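Local coordinates for Nrps/pks (Streptomyces albus, PDB 4OPE), which probably catalyses decarboxylative Claisen condensation as a ketosynthase domain of the AT-less hybrid NRPS/type I polyketide synthase of oxazolomycin biosynthesis, at residues 103-113 / 488-496. Sequence-based numbering, arbitrary orientation.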
loop_
_atom_site.group_PDB
_atom_site.type_symbol
_atom_site.label_atom_id
_atom_site.label_comp_id
_atom_site.label_asym_id
_atom_site.label_seq_id
_atom_site.Cartn_x
_atom_site.Cartn_y
_atom_site.Cartn_z
ATOM N N TRP A 103 -18.698 2.429 -7.218
ATOM C CA TRP A 103 -20.006 2.228 -7.842
ATOM C C TRP A 103 -20.125 3.129 -9.073
ATOM O O TRP A 103 -20.509 2.658 -10.160
ATOM C CB TRP A 103 -21.170 2.531 -6.892
ATOM C CG TRP A 103 -22.461 2.138 -7.521
ATOM C CD1 TRP A 103 -23.292 2.915 -8.279
ATOM C CD2 TRP A 103 -23.052 0.831 -7.486
ATOM N NE1 TRP A 103 -24.383 2.174 -8.715
ATOM C CE2 TRP A 103 -24.253 0.889 -8.257
ATOM C CE3 TRP A 103 -22.689 -0.377 -6.884
ATOM C CZ2 TRP A 103 -25.069 -0.222 -8.450
ATOM C CZ3 TRP A 103 -23.516 -1.488 -7.062
ATOM C CH2 TRP A 103 -24.690 -1.400 -7.834
ATOM N N HIS A 104 -19.809 4.421 -8.922
ATOM C CA HIS A 104 -19.958 5.314 -10.040
ATOM C C HIS A 104 -18.953 5.023 -11.143
ATOM O O HIS A 104 -19.264 5.215 -12.314
ATOM C CB HIS A 104 -19.880 6.740 -9.603
ATOM C CG HIS A 104 -21.059 7.179 -8.803
ATOM N ND1 HIS A 104 -20.950 8.007 -7.711
ATOM C CD2 HIS A 104 -22.376 6.912 -8.943
ATOM C CE1 HIS A 104 -22.148 8.240 -7.210
ATOM N NE2 HIS A 104 -23.033 7.596 -7.952
ATOM N N LEU A 105 -17.781 4.525 -10.790
ATOM C CA LEU A 105 -16.820 4.118 -11.799
ATOM C C LEU A 105 -17.410 3.036 -12.723
ATOM O O LEU A 105 -17.260 3.094 -13.980
ATOM C CB LEU A 105 -15.542 3.577 -11.123
ATOM C CG LEU A 105 -14.511 2.797 -11.940
ATOM C CD1 LEU A 105 -14.011 3.763 -12.988
ATOM C CD2 LEU A 105 -13.325 2.313 -11.116
ATOM N N LEU A 106 -18.056 2.028 -12.132
ATOM C CA LEU A 106 -18.569 0.936 -12.948
ATOM C C LEU A 106 -19.644 1.460 -13.885
ATOM O O LEU A 106 -19.684 1.119 -15.071
ATOM C CB LEU A 106 -19.077 -0.164 -12.080
ATOM C CG LEU A 106 -18.098 -1.294 -11.782
ATOM C CD1 LEU A 106 -16.628 -0.930 -11.716
ATOM C CD2 LEU A 106 -18.551 -1.993 -10.527
ATOM N N GLU A 107 -20.464 2.373 -13.384
ATOM C CA GLU A 107 -21.452 3.007 -14.244
ATOM C C GLU A 107 -20.797 3.802 -15.363
ATOM O O GLU A 107 -21.217 3.726 -16.509
ATOM C CB GLU A 107 -22.414 3.867 -13.439
ATOM C CG GLU A 107 -23.166 3.036 -12.411
ATOM C CD GLU A 107 -24.308 3.778 -11.738
ATOM O OE1 GLU A 107 -24.157 5.048 -11.546
ATOM O OE2 GLU A 107 -25.328 3.074 -11.409
ATOM N N ASP A 108 -19.722 4.505 -15.074
ATOM C CA ASP A 108 -19.081 5.275 -16.139
ATOM C C ASP A 108 -18.435 4.362 -17.178
ATOM O O ASP A 108 -18.483 4.639 -18.343
ATOM C CB ASP A 108 -18.080 6.280 -15.598
ATOM C CG ASP A 108 -17.450 7.119 -16.707
ATOM O OD1 ASP A 108 -18.110 8.053 -17.272
ATOM O OD2 ASP A 108 -16.268 6.836 -17.008
ATOM N N ALA A 109 -17.867 3.255 -16.757
ATOM C CA ALA A 109 -17.374 2.277 -17.683
ATOM C C ALA A 109 -18.455 1.497 -18.435
ATOM O O ALA A 109 -18.078 0.655 -19.242
ATOM C CB ALA A 109 -16.492 1.279 -16.939
ATOM N N GLY A 110 -19.756 1.700 -18.155
ATOM C CA GLY A 110 -20.799 0.852 -18.741
ATOM C C GLY A 110 -20.809 -0.650 -18.361
ATOM O O GLY A 110 -21.078 -1.531 -19.166
ATOM N N THR A 111 -20.603 -0.922 -17.092
ATOM C CA THR A 111 -20.506 -2.270 -16.643
ATOM C C THR A 111 -21.136 -2.402 -15.264
ATOM O O THR A 111 -21.827 -1.495 -14.830
ATOM C CB THR A 111 -19.036 -2.740 -16.642
ATOM O OG1 THR A 111 -19.004 -4.167 -16.567
ATOM C CG2 THR A 111 -18.284 -2.177 -15.474
ATOM N N SER A 112 -20.878 -3.531 -14.606
ATOM C CA SER A 112 -21.522 -3.891 -13.354
ATOM C C SER A 112 -20.768 -5.017 -12.656
ATOM O O SER A 112 -19.977 -5.731 -13.288
ATOM C CB SER A 112 -22.937 -4.407 -13.656
ATOM O OG SER A 112 -22.866 -5.489 -14.585
ATOM N N ARG A 113 -21.030 -5.173 -11.357
ATOM C CA ARG A 113 -20.568 -6.338 -10.603
ATOM C C ARG A 113 -20.736 -7.615 -11.396
ATOM O O ARG A 113 -19.777 -8.404 -11.579
ATOM C CB ARG A 113 -21.386 -6.500 -9.343
ATOM C CG ARG A 113 -21.080 -5.423 -8.346
ATOM C CD ARG A 113 -21.697 -5.620 -6.964
ATOM N NE ARG A 113 -23.132 -5.417 -6.956
ATOM C CZ ARG A 113 -23.882 -5.524 -5.875
ATOM N NH1 ARG A 113 -23.345 -5.824 -4.721
ATOM N NH2 ARG A 113 -25.160 -5.299 -5.953
ATOM N N LEU A 488 -27.991 2.883 -20.191
ATOM C CA LEU A 488 -28.803 2.565 -19.032
ATOM C C LEU A 488 -29.050 1.080 -18.888
ATOM O O LEU A 488 -29.155 0.563 -17.783
ATOM C CB LEU A 488 -30.129 3.305 -19.106
ATOM C CG LEU A 488 -29.971 4.823 -18.919
ATOM C CD1 LEU A 488 -31.209 5.546 -19.412
ATOM C CD2 LEU A 488 -29.650 5.186 -17.474
ATOM N N LEU A 489 -29.083 0.383 -20.010
ATOM C CA LEU A 489 -29.275 -1.056 -19.983
ATOM C C LEU A 489 -28.017 -1.828 -19.575
ATOM O O LEU A 489 -28.075 -3.057 -19.394
ATOM C CB LEU A 489 -29.778 -1.551 -21.324
ATOM C CG LEU A 489 -31.156 -0.986 -21.665
ATOM C CD1 LEU A 489 -31.555 -1.347 -23.093
ATOM C CD2 LEU A 489 -32.159 -1.511 -20.642
ATOM N N THR A 490 -26.902 -1.145 -19.391
ATOM C CA THR A 490 -25.750 -1.839 -18.839
ATOM C C THR A 490 -25.728 -1.739 -17.326
ATOM O O THR A 490 -24.924 -2.403 -16.661
ATOM C CB THR A 490 -24.450 -1.239 -19.339
ATOM O OG1 THR A 490 -24.248 0.034 -18.687
ATOM C CG2 THR A 490 -24.510 -1.102 -20.839
ATOM N N ARG A 491 -26.613 -0.925 -16.777
ATOM C CA ARG A 491 -26.612 -0.728 -15.354
ATOM C C ARG A 491 -27.300 -1.818 -14.583
ATOM O O ARG A 491 -28.310 -2.353 -14.993
ATOM C CB ARG A 491 -27.263 0.614 -15.025
ATOM C CG ARG A 491 -26.362 1.765 -15.431
ATOM C CD ARG A 491 -26.860 3.077 -14.866
ATOM N NE ARG A 491 -26.006 4.148 -15.336
ATOM C CZ ARG A 491 -26.057 5.388 -14.902
ATOM N NH1 ARG A 491 -26.966 5.756 -13.971
ATOM N NH2 ARG A 491 -25.208 6.254 -15.432
ATOM N N GLU A 492 -26.799 -2.098 -13.402
ATOM C CA GLU A 492 -27.332 -3.185 -12.605
ATOM C C GLU A 492 -28.810 -2.925 -12.267
ATOM O O GLU A 492 -29.174 -1.833 -11.821
ATOM C CB GLU A 492 -26.513 -3.340 -11.361
ATOM C CG GLU A 492 -27.041 -4.394 -10.457
ATOM C CD GLU A 492 -26.180 -4.572 -9.231
ATOM O OE1 GLU A 492 -24.911 -4.653 -9.355
ATOM O OE2 GLU A 492 -26.814 -4.660 -8.156
ATOM N N PRO A 493 -29.677 -3.919 -12.531
ATOM C CA PRO A 493 -31.123 -3.752 -12.303
ATOM C C PRO A 493 -31.457 -3.898 -10.838
ATOM O O PRO A 493 -30.989 -4.827 -10.187
ATOM C CB PRO A 493 -31.754 -4.913 -13.112
ATOM C CG PRO A 493 -30.674 -5.393 -14.019
ATOM C CD PRO A 493 -29.387 -5.149 -13.292
HETATM N N MSE A 494 -32.285 -2.998 -10.341
HETATM C CA MSE A 494 -32.725 -3.020 -8.972
HETATM C C MSE A 494 -34.244 -3.133 -8.858
HETATM O O MSE A 494 -34.970 -3.309 -9.841
HETATM C CB MSE A 494 -32.226 -1.695 -8.467
HETATM C CG MSE A 494 -30.701 -1.553 -8.473
HETATM SE SE MSE A 494 -30.230 0.105 -7.487
HETATM C CE MSE A 494 -28.363 0.161 -8.098
ATOM N N ALA A 495 -34.743 -3.044 -7.640
ATOM C CA ALA A 495 -36.119 -3.425 -7.355
ATOM C C ALA A 495 -37.138 -2.504 -7.988
ATOM O O ALA A 495 -38.084 -3.016 -8.621
ATOM C CB ALA A 495 -36.342 -3.490 -5.855
ATOM N N HIS A 496 -36.993 -1.180 -7.820
ATOM C CA HIS A 496 -38.045 -0.229 -8.284
ATOM C C HIS A 496 -37.807 0.199 -9.705
ATOM O O HIS A 496 -36.738 0.653 -10.036
ATOM C CB HIS A 496 -38.152 0.984 -7.374
ATOM C CG HIS A 496 -38.657 0.636 -6.025
ATOM N ND1 HIS A 496 -39.837 1.141 -5.524
ATOM C CD2 HIS A 496 -38.221 -0.281 -5.127
ATOM C CE1 HIS A 496 -40.093 0.569 -4.359
ATOM N NE2 HIS A 496 -39.120 -0.286 -4.086
HETATM O O HOH W 1 -22.875 6.443 -17.522
HETATM O O HOH W 2 -27.662 4.068 -11.777
HETATM O O HOH W 3 -23.910 3.324 -17.005
HETATM O O HOH W 4 -23.406 0.569 -16.152
HETATM O O HOH W 5 -23.205 -4.401 -17.370
HETATM O O HOH W 6 -22.919 -3.202 -10.433
#
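Arg113 and Glu492 meet in a side-on salt bridge, the guanidinium and carboxylate nearly coplanar, 7° apart. Arg113 NE donates to Glu492 OE1 at 3.1 Å and Arg113 NH2 to Glu492 OE2 at 2.8 Å, each bond close to straight and each using a syn lone pair. Glutamate has the length for this. From CB, near the CB of Ser112, its chain runs fully extended, with CG anti to the backbone N (chi1 177°); CD then lies 3.8 Å from Trp103 CH2, OE1 also takes a bond from a water held by the backbone N of Arg113, and OE2 ends on NH2. Arg113 NH1 reaches the carbonyl of Phe162, whose ring makes a cation-pi contact with the same arginine. A leucine in place of Arg113 would probably leave the Glu492 carboxylate without its countercharge and free to turn away from Trp103. The extended, unbranched side chain of selenomethionine Met494 brings its apolar methyl CE up to Trp103 CZ2.

Glu107 and Arg491 stack, their planes 18° apart, in a long salt bridge, 3.8 Å from Glu107 OE1 to Arg491 NH1, in which no N-H points at the oxygen. One water links Glu107 OE2 to Arg491 NH1, and two more, one weakly bound, link the Glu107 carbonyl to the guanidinium; Tyr568 N binds Glu107 OE1, and the carbonyls of Pro566 and Leu565 take the arginine's NH1 and NH2. Gly110 readily adopts the positive phi that ends helix 93-108 in a Schellman motif. Thr490 packs its CB on Gly110 O, its hydroxyl bonding Thr487 O. Largely polar, water-bridged and near the surface, this seam joins helix 93-108 of the thiolase-fold core to the loop between helix 481-488 and strand 496-502, probably part of the flanking subdomain typical of modular polyketide synthase ketosynthases.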